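Local atomic coordinates of VP1 (Merkel cell polyomavirus, PDB entry 4FMH), a protein that builds the icosahedral capsid from pentamers and binds sialylated oligosaccharides on host cells, this chain being its jelly-roll core. Residues T22-Y27 / D249-S254; F135-E140 / F278-R283; K186-K191 / P204-N209. All blocks are in the same frame, centred on the assembly; numbering follows the deposited sequence.

How the interactions relate
Along the chain the segments come in the order 22-27, 135-140, 186-191, 204-209, 249-254 and 278-283. Interactions 1 and 2 therefore interlock, and interaction 3 falls within the span of both. The centres of interactions 1 and 2 are about 5 Å apart, in the core of the jelly roll. Strands 11-28 and 269-287 are neighbours in one layer, strands 131-138 and 250-263 in the other. Ile253 and Phe278, one from each contact, touch. Interaction 3 is centred about 17 Å from interaction 1 and 15 Å from interaction 2. It belongs to the insertion between strands 131-138 and 210-217, joined to interaction 2 through Asn209. The first two form sandwich core, the third surface touched by another subunit.

Interaction 1 (T22-Y27 / D249-S254); sequences TQIELY and DGLFIS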
ATOM      1  N   THR B  22     -25.584 -24.788  -9.980  1.00 26.54           N
ATOM      2  CA  THR B  22     -24.509 -25.753 -10.181  1.00 26.66           C
ATOM      3  C   THR B  22     -23.145 -25.100  -9.920  1.00 25.07           C
ATOM      4  O   THR B  22     -23.037 -23.870  -9.902  1.00 23.46           O
ATOM      5  CB  THR B  22     -24.585 -26.412 -11.591  1.00 27.26           C
ATOM      6  OG1 THR B  22     -23.854 -27.644 -11.591  1.00 30.51           O
ATOM      7  CG2 THR B  22     -24.038 -25.492 -12.682  1.00 24.58           C
ATOM      8  N   GLN B  23     -22.179 -25.951  -9.579  0.70 26.76           N
ATOM      9  CA  GLN B  23     -20.847 -25.541  -9.166  0.70 26.30           C
ATOM     10  C   GLN B  23     -19.854 -26.238 -10.075  0.70 25.63           C
ATOM     11  O   GLN B  23     -19.829 -27.468 -10.168  0.70 27.75           O
ATOM     12  CB  GLN B  23     -20.574 -25.937  -7.714  0.70 27.82           C
ATOM     13  CG  GLN B  23     -21.551 -25.359  -6.695  0.70 33.10           C
ATOM     14  CD  GLN B  23     -21.168 -23.973  -6.218  0.70 33.52           C
ATOM     15  OE1 GLN B  23     -20.239 -23.352  -6.740  0.70 34.16           O
ATOM     16  NE2 GLN B  23     -21.882 -23.481  -5.209  0.70 35.13           N
ATOM     17  N   ILE B  24     -19.050 -25.432 -10.769  0.60 22.61           N
ATOM     18  CA  ILE B  24     -18.037 -25.917 -11.711  0.60 22.05           C
ATOM     19  C   ILE B  24     -16.628 -25.651 -11.160  0.60 20.91           C
ATOM     20  O   ILE B  24     -16.356 -24.553 -10.676  0.60 18.87           O
ATOM     21  CB  ILE B  24     -18.218 -25.251 -13.115  0.60 21.08           C
ATOM     22  CG1 ILE B  24     -19.494 -25.768 -13.814  0.60 22.32           C
ATOM     23  CG2 ILE B  24     -16.970 -25.417 -14.002  0.60 21.20           C
ATOM     24  CD1 ILE B  24     -19.492 -27.261 -14.172  0.60 23.38           C
ATOM     25  N   GLU B  25     -15.752 -26.661 -11.234  1.00 21.14           N
ATOM     26  CA  GLU B  25     -14.372 -26.572 -10.742  1.00 21.07           C
ATOM     27  C   GLU B  25     -13.390 -26.820 -11.883  1.00 20.60           C
ATOM     28  O   GLU B  25     -13.623 -27.692 -12.717  1.00 20.67           O
ATOM     29  CB  GLU B  25     -14.111 -27.630  -9.675  1.00 25.01           C
ATOM     30  CG  GLU B  25     -14.592 -27.295  -8.281  1.00 34.60           C
ATOM     31  CD  GLU B  25     -13.920 -28.162  -7.213  1.00 41.26           C
ATOM     32  OE1 GLU B  25     -12.912 -28.836  -7.527  1.00 42.19           O
ATOM     33  OE2 GLU B  25     -14.394 -28.159  -6.058  1.00 47.78           O
ATOM     34  N   LEU B  26     -12.298 -26.067 -11.899  0.60 18.27           N
ATOM     35  CA  LEU B  26     -11.198 -26.337 -12.816  0.60 17.17           C
ATOM     36  C   LEU B  26      -9.939 -25.643 -12.339  0.60 16.07           C
ATOM     37  O   LEU B  26      -9.963 -24.813 -11.426  0.60 14.54           O
ATOM     38  CB  LEU B  26     -11.516 -25.886 -14.250  0.60 17.60           C
ATOM     39  CG  LEU B  26     -11.713 -24.383 -14.492  0.60 14.66           C
ATOM     40  CD1 LEU B  26     -11.142 -23.942 -15.844  0.60 17.46           C
ATOM     41  CD2 LEU B  26     -13.181 -24.029 -14.378  0.60 15.27           C
ATOM     42  N   TYR B  27      -8.840 -26.004 -12.980  1.00 15.96           N
ATOM     43  CA  TYR B  27      -7.571 -25.325 -12.809  1.00 15.53           C
ATOM     44  C   TYR B  27      -6.961 -25.126 -14.189  1.00 14.77           C
ATOM     45  O   TYR B  27      -7.230 -25.900 -15.117  1.00 15.41           O
ATOM     46  CB  TYR B  27      -6.635 -26.100 -11.872  1.00 15.36           C
ATOM     47  CG  TYR B  27      -6.188 -27.443 -12.409  1.00 19.22           C
ATOM     48  CD1 TYR B  27      -5.068 -27.545 -13.242  1.00 19.88           C
ATOM     49  CD2 TYR B  27      -6.879 -28.614 -12.083  1.00 21.80           C
ATOM     50  CE1 TYR B  27      -4.655 -28.776 -13.744  1.00 20.29           C
ATOM     51  CE2 TYR B  27      -6.474 -29.852 -12.580  1.00 22.66           C
ATOM     52  CZ  TYR B  27      -5.356 -29.922 -13.404  1.00 24.06           C
ATOM     53  OH  TYR B  27      -4.943 -31.135 -13.899  1.00 26.91           O
ATOM     54  N   ASP B 249     -24.157 -23.213 -24.077  1.00 28.32           N
ATOM     55  CA  ASP B 249     -23.864 -23.965 -22.850  1.00 28.20           C
ATOM     56  C   ASP B 249     -22.361 -24.097 -22.577  1.00 26.50           C
ATOM     57  O   ASP B 249     -21.889 -25.142 -22.123  1.00 27.47           O
ATOM     58  CB  ASP B 249     -24.543 -25.343 -22.874  1.00 29.67           C
ATOM     59  CG  ASP B 249     -26.061 -25.249 -22.840  1.00 34.02           C
ATOM     60  OD1 ASP B 249     -26.596 -24.380 -22.117  1.00 36.40           O
ATOM     61  OD2 ASP B 249     -26.721 -26.058 -23.526  1.00 35.58           O
ATOM     62  N   GLY B 250     -21.627 -23.022 -22.861  1.00 23.90           N
ATOM     63  CA  GLY B 250     -20.185 -22.972 -22.661  1.00 21.33           C
ATOM     64  C   GLY B 250     -19.793 -21.838 -21.736  1.00 19.38           C
ATOM     65  O   GLY B 250     -20.260 -20.704 -21.894  1.00 19.54           O
ATOM     66  N   LEU B 251     -18.952 -22.165 -20.760  1.00 17.51           N
ATOM     67  CA  LEU B 251     -18.385 -21.192 -19.843  1.00 16.40           C
ATOM     68  C   LEU B 251     -16.908 -21.009 -20.172  1.00 15.97           C
ATOM     69  O   LEU B 251     -16.149 -21.980 -20.221  1.00 15.70           O
ATOM     70  CB  LEU B 251     -18.553 -21.668 -18.394  1.00 16.92           C
ATOM     71  CG  LEU B 251     -17.952 -20.816 -17.267  1.00 16.83           C
ATOM     72  CD1 LEU B 251     -18.726 -19.532 -17.074  1.00 13.89           C
ATOM     73  CD2 LEU B 251     -17.942 -21.616 -15.976  1.00 16.10           C
ATOM     74  N   PHE B 252     -16.513 -19.764 -20.405  1.00 14.96           N
ATOM     75  CA  PHE B 252     -15.138 -19.458 -20.765  1.00 14.89           C
ATOM     76  C   PHE B 252     -14.372 -18.904 -19.578  1.00 13.96           C
ATOM     77  O   PHE B 252     -14.804 -17.947 -18.941  1.00 13.71           O
ATOM     78  CB  PHE B 252     -15.091 -18.486 -21.940  1.00 15.01           C
ATOM     79  CG  PHE B 252     -15.318 -19.147 -23.275  1.00 20.55           C
ATOM     80  CD1 PHE B 252     -16.606 -19.446 -23.707  1.00 23.11           C
ATOM     81  CD2 PHE B 252     -14.238 -19.489 -24.091  1.00 23.43           C
ATOM     82  CE1 PHE B 252     -16.828 -20.068 -24.950  1.00 26.07           C
ATOM     83  CE2 PHE B 252     -14.449 -20.109 -25.336  1.00 24.66           C
ATOM     84  CZ  PHE B 252     -15.746 -20.396 -25.760  1.00 22.83           C
ATOM     85  N   ILE B 253     -13.240 -19.539 -19.287  1.00 14.18           N
ATOM     86  CA  ILE B 253     -12.384 -19.169 -18.165  1.00 13.74           C
ATOM     87  C   ILE B 253     -10.992 -18.861 -18.699  1.00 14.09           C
ATOM     88  O   ILE B 253     -10.381 -19.702 -19.367  1.00 13.51           O
ATOM     89  CB  ILE B 253     -12.326 -20.307 -17.122  1.00 15.12           C
ATOM     90  CG1 ILE B 253     -13.761 -20.754 -16.770  1.00 18.22           C
ATOM     91  CG2 ILE B 253     -11.455 -19.904 -15.921  1.00 12.74           C
ATOM     92  CD1 ILE B 253     -14.079 -20.869 -15.307  1.00 24.25           C
ATOM     93  N   SER B 254     -10.504 -17.653 -18.405  1.00 12.87           N
ATOM     94  CA  SER B 254      -9.231 -17.171 -18.931  1.00 13.12           C
ATOM     95  C   SER B 254      -8.389 -16.612 -17.807  1.00 12.05           C
ATOM     96  O   SER B 254      -8.932 -16.074 -16.840  1.00 12.26           O
ATOM     97  CB  SER B 254      -9.465 -16.056 -19.953  1.00 12.98           C
ATOM     98  OG  SER B 254     -10.449 -16.425 -20.902  1.00 17.90           O
TER
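Ile253 of strand 250-263 meets Leu26 of strand 11-28 across the apolar interior of the VP1 jelly roll, the two side chains reaching toward each other tip to tip. CB of Ile253 already meets the leucine, 4.0 Å from Leu26 CD1. At this carbon the chain divides. CG2 stays with the same leucine methyl, at 4.1 Å from Leu26 CD1, whereas CG1 turns to the second one and comes within 4.1 Å of Leu26 CD2. A chi1 of -50° directs the branches, setting CG1 beside the backbone N and CG2 on the far side from it, next to the carbonyl carbon. The tip, CD1, then ends 3.4 Å from Leu26 CD2. That spacing is tighter than ordinary van der Waals contact, but Leu26 was modelled in two conformers, so any strain there is doubtful. Each branch of the isoleucine thus has its own leucine methyl to rest on. Two residues back along both strands, Ile24 CG2 approaches Leu251 CD2 more loosely, at 4.4 Å; Ile24 also has a second conformer. No hydrogen bond joins the two segments, whose CA atoms stay 9.0 Å apart even between Leu26 and Ile253, as befits facing layers rather than paired strands. The strand with Leu26 is hydrogen-bonded through its backbone to strand 269-287, in which Phe278 and Val280 are the partners of Leu26 and Ile24. The strand with Ile253 belongs to the opposing layer, beside strands 71-76 and 131-138. Val75 of strand 71-76 packs on both Ile24 and Leu26, Ile137 of strand 131-138 packs on both Leu251 and Ile253, and Glu25 and Tyr27 pack on Ser205 and Pro183 of a neighbouring subunit.

Interaction 2 (F135-E140 / F278-R283); sequences FAIGGE and FNVTLR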
ATOM      1  N   PHE B 135      -7.741 -12.603 -14.401  1.00 11.61           N
ATOM      2  CA  PHE B 135      -8.648 -13.709 -14.682  1.00 11.08           C
ATOM      3  C   PHE B 135      -9.923 -13.125 -15.267  1.00 11.49           C
ATOM      4  O   PHE B 135     -10.242 -11.946 -15.038  1.00 10.23           O
ATOM      5  CB  PHE B 135      -8.907 -14.583 -13.438  1.00 10.31           C
ATOM      6  CG  PHE B 135      -9.811 -13.949 -12.405  1.00 13.33           C
ATOM      7  CD1 PHE B 135      -9.294 -13.103 -11.429  1.00 12.94           C
ATOM      8  CD2 PHE B 135     -11.182 -14.222 -12.400  1.00 13.29           C
ATOM      9  CE1 PHE B 135     -10.125 -12.526 -10.466  1.00 15.75           C
ATOM     10  CE2 PHE B 135     -12.017 -13.655 -11.440  1.00 14.36           C
ATOM     11  CZ  PHE B 135     -11.493 -12.808 -10.476  1.00 11.77           C
ATOM     12  N   ALA B 136     -10.625 -13.948 -16.045  1.00 11.48           N
ATOM     13  CA  ALA B 136     -11.865 -13.551 -16.687  1.00 10.75           C
ATOM     14  C   ALA B 136     -12.830 -14.724 -16.690  1.00 11.45           C
ATOM     15  O   ALA B 136     -12.423 -15.882 -16.875  1.00 11.71           O
ATOM     16  CB  ALA B 136     -11.600 -13.097 -18.110  1.00 11.57           C
ATOM     17  N   ILE B 137     -14.098 -14.409 -16.470  1.00 10.50           N
ATOM     18  CA  ILE B 137     -15.183 -15.375 -16.560  1.00 12.56           C
ATOM     19  C   ILE B 137     -16.188 -14.800 -17.554  1.00 12.65           C
ATOM     20  O   ILE B 137     -16.642 -13.662 -17.388  1.00 12.83           O
ATOM     21  CB  ILE B 137     -15.885 -15.597 -15.191  1.00 12.83           C
ATOM     22  CG1 ILE B 137     -14.866 -15.862 -14.059  1.00 13.65           C
ATOM     23  CG2 ILE B 137     -16.960 -16.701 -15.306  1.00 13.62           C
ATOM     24  CD1 ILE B 137     -14.067 -17.157 -14.181  1.00 13.52           C
ATOM     25  N   GLY B 138     -16.526 -15.580 -18.583  1.00 13.31           N
ATOM     26  CA  GLY B 138     -17.471 -15.131 -19.608  1.00 14.18           C
ATOM     27  C   GLY B 138     -18.350 -16.237 -20.169  1.00 15.39           C
ATOM     28  O   GLY B 138     -18.063 -17.424 -19.990  1.00 15.05           O
ATOM     29  N   GLY B 139     -19.420 -15.836 -20.854  1.00 15.82           N
ATOM     30  CA  GLY B 139     -20.316 -16.775 -21.527  1.00 17.32           C
ATOM     31  C   GLY B 139     -19.935 -16.949 -22.987  1.00 19.04           C
ATOM     32  O   GLY B 139     -20.695 -17.519 -23.780  1.00 18.99           O
ATOM     33  N   GLU B 140     -18.750 -16.449 -23.325  1.00 18.13           N
ATOM     34  CA  GLU B 140     -18.200 -16.477 -24.678  1.00 19.06           C
ATOM     35  C   GLU B 140     -16.722 -16.078 -24.571  1.00 18.03           C
ATOM     36  O   GLU B 140     -16.301 -15.593 -23.516  1.00 15.78           O
ATOM     37  CB  GLU B 140     -18.970 -15.526 -25.600  1.00 20.14           C
ATOM     38  CG  GLU B 140     -18.893 -14.052 -25.222  1.00 21.90           C
ATOM     39  CD  GLU B 140     -19.898 -13.215 -25.988  1.00 28.63           C
ATOM     40  OE1 GLU B 140     -19.503 -12.569 -26.981  1.00 32.21           O
ATOM     41  OE2 GLU B 140     -21.088 -13.223 -25.608  1.00 27.03           O
ATOM     42  N   PHE B 278     -10.251 -22.285 -10.106  1.00 11.56           N
ATOM     43  CA  PHE B 278     -11.547 -21.615 -10.179  1.00 11.16           C
ATOM     44  C   PHE B 278     -12.661 -22.529  -9.683  1.00 12.12           C
ATOM     45  O   PHE B 278     -12.717 -23.714 -10.047  1.00 12.47           O
ATOM     46  CB  PHE B 278     -11.914 -21.253 -11.618  1.00 11.03           C
ATOM     47  CG  PHE B 278     -10.900 -20.415 -12.325  1.00 12.71           C
ATOM     48  CD1 PHE B 278      -9.814 -21.006 -12.961  1.00 13.31           C
ATOM     49  CD2 PHE B 278     -11.067 -19.035 -12.412  1.00 12.96           C
ATOM     50  CE1 PHE B 278      -8.882 -20.234 -13.636  1.00 13.82           C
ATOM     51  CE2 PHE B 278     -10.138 -18.248 -13.092  1.00 13.65           C
ATOM     52  CZ  PHE B 278      -9.052 -18.851 -13.711  1.00 15.75           C
ATOM     53  N   ASN B 279     -13.547 -21.960  -8.870  1.00 10.99           N
ATOM     54  CA  ASN B 279     -14.839 -22.573  -8.543  1.00 14.28           C
ATOM     55  C   ASN B 279     -15.950 -21.562  -8.860  1.00 14.89           C
ATOM     56  O   ASN B 279     -16.140 -20.593  -8.126  1.00 13.66           O
ATOM     57  CB  ASN B 279     -14.889 -23.007  -7.070  1.00 14.40           C
ATOM     58  CG  ASN B 279     -16.104 -23.880  -6.744  1.00 20.26           C
ATOM     59  OD1 ASN B 279     -17.216 -23.621  -7.194  1.00 23.61           O
ATOM     60  ND2 ASN B 279     -15.886 -24.915  -5.949  1.00 29.20           N
ATOM     61  N   VAL B 280     -16.674 -21.795  -9.957  1.00 15.46           N
ATOM     62  CA  VAL B 280     -17.693 -20.867 -10.441  1.00 15.26           C
ATOM     63  C   VAL B 280     -19.088 -21.370 -10.098  1.00 16.08           C
ATOM     64  O   VAL B 280     -19.417 -22.514 -10.375  1.00 15.55           O
ATOM     65  CB  VAL B 280     -17.589 -20.668 -11.977  1.00 15.57           C
ATOM     66  CG1 VAL B 280     -18.656 -19.704 -12.474  1.00 14.54           C
ATOM     67  CG2 VAL B 280     -16.200 -20.172 -12.360  1.00 14.20           C
ATOM     68  N   THR B 281     -19.899 -20.509  -9.487  1.00 15.81           N
ATOM     69  CA  THR B 281     -21.290 -20.829  -9.183  1.00 17.10           C
ATOM     70  C   THR B 281     -22.173 -20.273 -10.285  1.00 17.48           C
ATOM     71  O   THR B 281     -22.066 -19.097 -10.640  1.00 17.08           O
ATOM     72  CB  THR B 281     -21.729 -20.240  -7.818  1.00 18.57           C
ATOM     73  OG1 THR B 281     -20.912 -20.788  -6.781  1.00 18.15           O
ATOM     74  CG2 THR B 281     -23.193 -20.559  -7.512  1.00 18.82           C
ATOM     75  N   LEU B 282     -23.043 -21.123 -10.825  1.00 18.07           N
ATOM     76  CA  LEU B 282     -23.961 -20.705 -11.875  1.00 18.99           C
ATOM     77  C   LEU B 282     -25.407 -21.035 -11.519  1.00 19.79           C
ATOM     78  O   LEU B 282     -25.680 -21.997 -10.800  1.00 19.89           O
ATOM     79  CB  LEU B 282     -23.585 -21.327 -13.227  1.00 19.13           C
ATOM     80  CG  LEU B 282     -22.133 -21.181 -13.703  1.00 19.39           C
ATOM     81  CD1 LEU B 282     -21.338 -22.416 -13.325  1.00 20.11           C
ATOM     82  CD2 LEU B 282     -22.079 -20.967 -15.211  1.00 20.46           C
ATOM     83  N   ARG B 283     -26.328 -20.218 -12.017  1.00 19.72           N
ATOM     84  CA  ARG B 283     -27.753 -20.474 -11.836  1.00 21.07           C
ATOM     85  C   ARG B 283     -28.459 -20.443 -13.188  1.00 22.23           C
ATOM     86  O   ARG B 283     -27.949 -19.863 -14.148  1.00 21.26           O
ATOM     87  CB  ARG B 283     -28.377 -19.446 -10.886  1.00 21.25           C
ATOM     88  CG  ARG B 283     -28.403 -18.030 -11.441  1.00 21.27           C
ATOM     89  CD  ARG B 283     -29.061 -17.055 -10.498  1.00 21.40           C
ATOM     90  NE  ARG B 283     -28.885 -15.690 -10.981  1.00 22.58           N
ATOM     91  CZ  ARG B 283     -28.979 -14.604 -10.224  1.00 22.81           C
ATOM     92  NH1 ARG B 283     -29.260 -14.710  -8.935  1.00 21.85           N
ATOM     93  NH2 ARG B 283     -28.793 -13.409 -10.762  1.00 21.12           N
TER
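Phe135 and Ile137 of strand 131-138 pack against Phe278 and Val280 of strand 269-287, closing the jelly-roll sandwich between its two facing layers. The short strand segments run in roughly the same direction, at 29° to each other, with a closest axis approach of 10.4 Å. They are too far apart for backbone pairing, and no hydrogen bond spans them; side chains alone fill the gap. The first kind of contact is a methylene against a ring edge. CB of Phe135 sits at the edge of the Phe278 ring and near its plane, 3.9 Å from Phe278 CE2. With chi1 at 74°, Phe135 holds its own ring between its backbone N and carbonyl carbon; that ring stacks with Tyr213 of the neighbouring strand 210-217. Thr99 of strand 89-101 touches both phenylalanines. The second kind is methyl packing, by Ile137 on a ring and on a valine; all three residues are buried. The CB of Ile137 does not point at the opposite strand, but CG1, beside the backbone N at a chi1 of -49°, brings the end of the chain nearer. Ile137 and its two partners pass in opposite directions, and it is the end methyl of Ile137 that touches. Ile253 of strand 250-263 reaches Phe278 and Val280 as well, tying this contact into the same apolar core. Arg283 and Glu140, away from the apolar contact, form salt bridges with Glu93 and Lys247 respectively. At the centre, the single methyl CD1 of Ile137 serves both partners: it lies 4.0 Å from Phe278 CD2 and 4.1 Å from Val280 CG2.

Interaction 3 (K186-K191 / P204-N209); sequences KAKLDK and PSKNEN
Lys186 leaves the backbone with CG beside its N, runs extended through chi2 and chi3, and bends at chi4 (-68°), which swings NZ to within 3.6 Å of Ser205 OG. A chi1 of 74° places the serine OG between its own backbone N and carbonyl carbon, near the ammonium. The two do not bond directly. Asp203 joins them instead: its OD2 takes the salt bridge from Lys186 NZ and its OD1 is hydrogen-bonded to Ser205 OG. Gln145 OE1 gives the ammonium a further hydrogen-bonding partner. Lys206 bends earlier, at chi3 72°, and crosses the extended Lys188 at about a right angle, its NZ 4.2 Å from Lys188 CE. The contact lies on the surface, in the insertion that links strands 131-138 and 210-217 of the jelly roll. Strand 186-189 is, within the chain, an outer strand of a small antiparallel sheet with 142-146 and 200-202, and segment 204-209 is the loop leaving the last of these. The ammonium nitrogens, Lys188 NZ and Lys206 NZ, are 4.7 Å apart. Asp143 of the middle strand, on which Lys188 packs, forms a long, weak ion pair with Lys206 and probably offsets part of the like charge. Asn207 OD1 accepts from Asp143 N of the sheet, while its ND2 bonds Asp203 O within the loop. Beyond the contact, Tyr277 of a neighbouring subunit packs on Pro204 and Ser205, and Asn230 of that subunit packs on Asn207.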
ATOM      1  N   LYS B 186      -7.929  -6.576 -33.323  1.00 18.04           N
ATOM      2  CA  LYS B 186      -8.804  -7.255 -32.369  1.00 17.85           C
ATOM      3  C   LYS B 186      -8.806  -8.766 -32.591  1.00 17.70           C
ATOM      4  O   LYS B 186      -8.544  -9.244 -33.699  1.00 16.92           O
ATOM      5  CB  LYS B 186     -10.225  -6.687 -32.439  1.00 18.95           C
ATOM      6  CG  LYS B 186     -10.329  -5.246 -31.931  1.00 19.43           C
ATOM      7  CD  LYS B 186     -11.775  -4.797 -31.776  1.00 26.79           C
ATOM      8  CE  LYS B 186     -11.869  -3.300 -31.525  1.00 23.51           C
ATOM      9  NZ  LYS B 186     -11.334  -2.928 -30.204  1.00 24.88           N
ATOM     10  N   ALA B 187      -9.073  -9.511 -31.525  1.00 16.15           N
ATOM     11  CA  ALA B 187      -9.118 -10.972 -31.590  1.00 16.34           C
ATOM     12  C   ALA B 187      -9.985 -11.509 -30.465  1.00 17.05           C
ATOM     13  O   ALA B 187     -10.387 -10.764 -29.568  1.00 15.71           O
ATOM     14  CB  ALA B 187      -7.710 -11.559 -31.493  1.00 16.26           C
ATOM     15  N   LYS B 188     -10.277 -12.803 -30.522  1.00 17.29           N
ATOM     16  CA  LYS B 188     -10.986 -13.474 -29.441  1.00 18.33           C
ATOM     17  C   LYS B 188     -10.066 -14.492 -28.788  1.00 17.66           C
ATOM     18  O   LYS B 188      -9.360 -15.223 -29.481  1.00 18.33           O
ATOM     19  CB  LYS B 188     -12.269 -14.124 -29.968  1.00 18.87           C
ATOM     20  CG  LYS B 188     -13.167 -13.117 -30.655  1.00 22.85           C
ATOM     21  CD  LYS B 188     -14.605 -13.546 -30.729  1.00 28.34           C
ATOM     22  CE  LYS B 188     -15.449 -12.397 -31.256  1.00 30.89           C
ATOM     23  NZ  LYS B 188     -16.770 -12.854 -31.769  1.00 35.77           N
ATOM     24  N   LEU B 189     -10.053 -14.517 -27.456  1.00 16.05           N
ATOM     25  CA  LEU B 189      -9.227 -15.478 -26.725  1.00 17.49           C
ATOM     26  C   LEU B 189      -9.873 -16.864 -26.766  1.00 17.99           C
ATOM     27  O   LEU B 189     -10.672 -17.237 -25.896  1.00 16.89           O
ATOM     28  CB  LEU B 189      -8.971 -15.004 -25.284  1.00 15.48           C
ATOM     29  CG  LEU B 189      -8.080 -15.853 -24.366  1.00 18.06           C
ATOM     30  CD1 LEU B 189      -6.726 -16.198 -25.006  1.00 15.42           C
ATOM     31  CD2 LEU B 189      -7.883 -15.143 -23.049  1.00 13.41           C
ATOM     32  N   ASP B 190      -9.527 -17.620 -27.800  1.00 20.98           N
ATOM     33  CA  ASP B 190     -10.199 -18.889 -28.071  1.00 23.01           C
ATOM     34  C   ASP B 190      -9.242 -20.083 -28.134  1.00 23.67           C
ATOM     35  O   ASP B 190      -9.647 -21.193 -28.490  1.00 23.87           O
ATOM     36  CB  ASP B 190     -11.033 -18.782 -29.357  1.00 24.07           C
ATOM     37  CG  ASP B 190     -10.203 -18.381 -30.575  1.00 27.57           C
ATOM     38  OD1 ASP B 190      -8.956 -18.471 -30.528  1.00 29.93           O
ATOM     39  OD2 ASP B 190     -10.809 -17.974 -31.592  1.00 31.92           O
ATOM     40  N   LYS B 191      -7.978 -19.851 -27.784  1.00 22.71           N
ATOM     41  CA  LYS B 191      -6.964 -20.897 -27.835  1.00 24.42           C
ATOM     42  C   LYS B 191      -5.957 -20.747 -26.699  1.00 23.24           C
ATOM     43  O   LYS B 191      -5.312 -19.703 -26.563  1.00 20.94           O
ATOM     44  CB  LYS B 191      -6.246 -20.857 -29.180  1.00 26.71           C
ATOM     45  CG  LYS B 191      -5.581 -22.158 -29.597  1.00 33.65           C
ATOM     46  CD  LYS B 191      -4.588 -21.917 -30.742  1.00 39.21           C
ATOM     47  CE  LYS B 191      -5.248 -21.742 -32.116  1.00 42.06           C
ATOM     48  NZ  LYS B 191      -6.220 -20.615 -32.243  1.00 41.79           N
ATOM     49  N   PRO B 204     -11.802  -3.285 -23.674  1.00 15.83           N
ATOM     50  CA  PRO B 204     -12.868  -2.714 -22.836  1.00 15.39           C
ATOM     51  C   PRO B 204     -14.060  -2.182 -23.636  1.00 15.83           C
ATOM     52  O   PRO B 204     -15.087  -1.841 -23.045  1.00 15.39           O
ATOM     53  CB  PRO B 204     -12.155  -1.580 -22.089  1.00 14.93           C
ATOM     54  CG  PRO B 204     -11.085  -1.141 -23.047  1.00 15.48           C
ATOM     55  CD  PRO B 204     -10.613  -2.409 -23.724  1.00 15.88           C
ATOM     56  N   SER B 205     -13.931  -2.120 -24.962  1.00 15.23           N
ATOM     57  CA  SER B 205     -15.029  -1.667 -25.812  1.00 16.68           C
ATOM     58  C   SER B 205     -16.016  -2.796 -26.108  1.00 16.73           C
ATOM     59  O   SER B 205     -17.091  -2.566 -26.659  1.00 16.58           O
ATOM     60  CB  SER B 205     -14.505  -1.053 -27.119  1.00 17.61           C
ATOM     61  OG  SER B 205     -14.019  -2.042 -28.005  1.00 17.46           O
ATOM     62  N   LYS B 206     -15.634  -4.018 -25.758  1.00 15.08           N
ATOM     63  CA  LYS B 206     -16.507  -5.164 -25.957  1.00 16.08           C
ATOM     64  C   LYS B 206     -16.691  -5.855 -24.611  1.00 15.99           C
ATOM     65  O   LYS B 206     -16.885  -5.167 -23.601  1.00 14.97           O
ATOM     66  CB  LYS B 206     -15.951  -6.081 -27.051  1.00 16.35           C
ATOM     67  CG  LYS B 206     -15.899  -5.396 -28.422  1.00 18.44           C
ATOM     68  CD  LYS B 206     -15.396  -6.303 -29.533  1.00 22.04           C
ATOM     69  CE  LYS B 206     -16.433  -7.350 -29.906  1.00 28.30           C
ATOM     70  NZ  LYS B 206     -15.938  -8.252 -30.986  1.00 35.33           N
ATOM     71  N   ASN B 207     -16.633  -7.187 -24.588  1.00 14.09           N
ATOM     72  CA  ASN B 207     -16.733  -7.963 -23.339  1.00 14.71           C
ATOM     73  C   ASN B 207     -17.963  -7.666 -22.472  1.00 15.67           C
ATOM     74  O   ASN B 207     -17.893  -7.705 -21.244  1.00 15.30           O
ATOM     75  CB  ASN B 207     -15.440  -7.834 -22.521  1.00 13.93           C
ATOM     76  CG  ASN B 207     -14.306  -8.624 -23.119  1.00 15.14           C
ATOM     77  OD1 ASN B 207     -14.456  -9.812 -23.401  1.00 13.70           O
ATOM     78  ND2 ASN B 207     -13.160  -7.969 -23.330  1.00 12.93           N
ATOM     79  N   GLU B 208     -19.088  -7.390 -23.126  1.00 17.60           N
ATOM     80  CA  GLU B 208     -20.356  -7.152 -22.433  1.00 19.40           C
ATOM     81  C   GLU B 208     -20.764  -8.385 -21.622  1.00 18.37           C
ATOM     82  O   GLU B 208     -21.364  -8.264 -20.555  1.00 18.67           O
ATOM     83  CB  GLU B 208     -21.461  -6.781 -23.435  1.00 21.15           C
ATOM     84  CG  GLU B 208     -21.294  -5.400 -24.107  1.00 29.81           C
ATOM     85  CD  GLU B 208     -20.503  -5.422 -25.435  1.00 38.50           C
ATOM     86  OE1 GLU B 208     -20.474  -4.361 -26.105  1.00 41.90           O
ATOM     87  OE2 GLU B 208     -19.920  -6.473 -25.818  1.00 35.95           O
ATOM     88  N   ASN B 209     -20.402  -9.561 -22.128  1.00 16.48           N
ATOM     89  CA  ASN B 209     -20.814 -10.839 -21.556  1.00 15.80           C
ATOM     90  C   ASN B 209     -19.663 -11.589 -20.851  1.00 14.87           C
ATOM     91  O   ASN B 209     -19.693 -12.815 -20.705  1.00 13.39           O
ATOM     92  CB  ASN B 209     -21.464 -11.689 -22.656  1.00 16.34           C
ATOM     93  CG  ASN B 209     -22.276 -12.852 -22.106  1.00 18.35           C
ATOM     94  OD1 ASN B 209     -22.952 -12.731 -21.083  1.00 15.08           O
ATOM     95  ND2 ASN B 209     -22.216 -13.985 -22.794  1.00 15.64           N
TER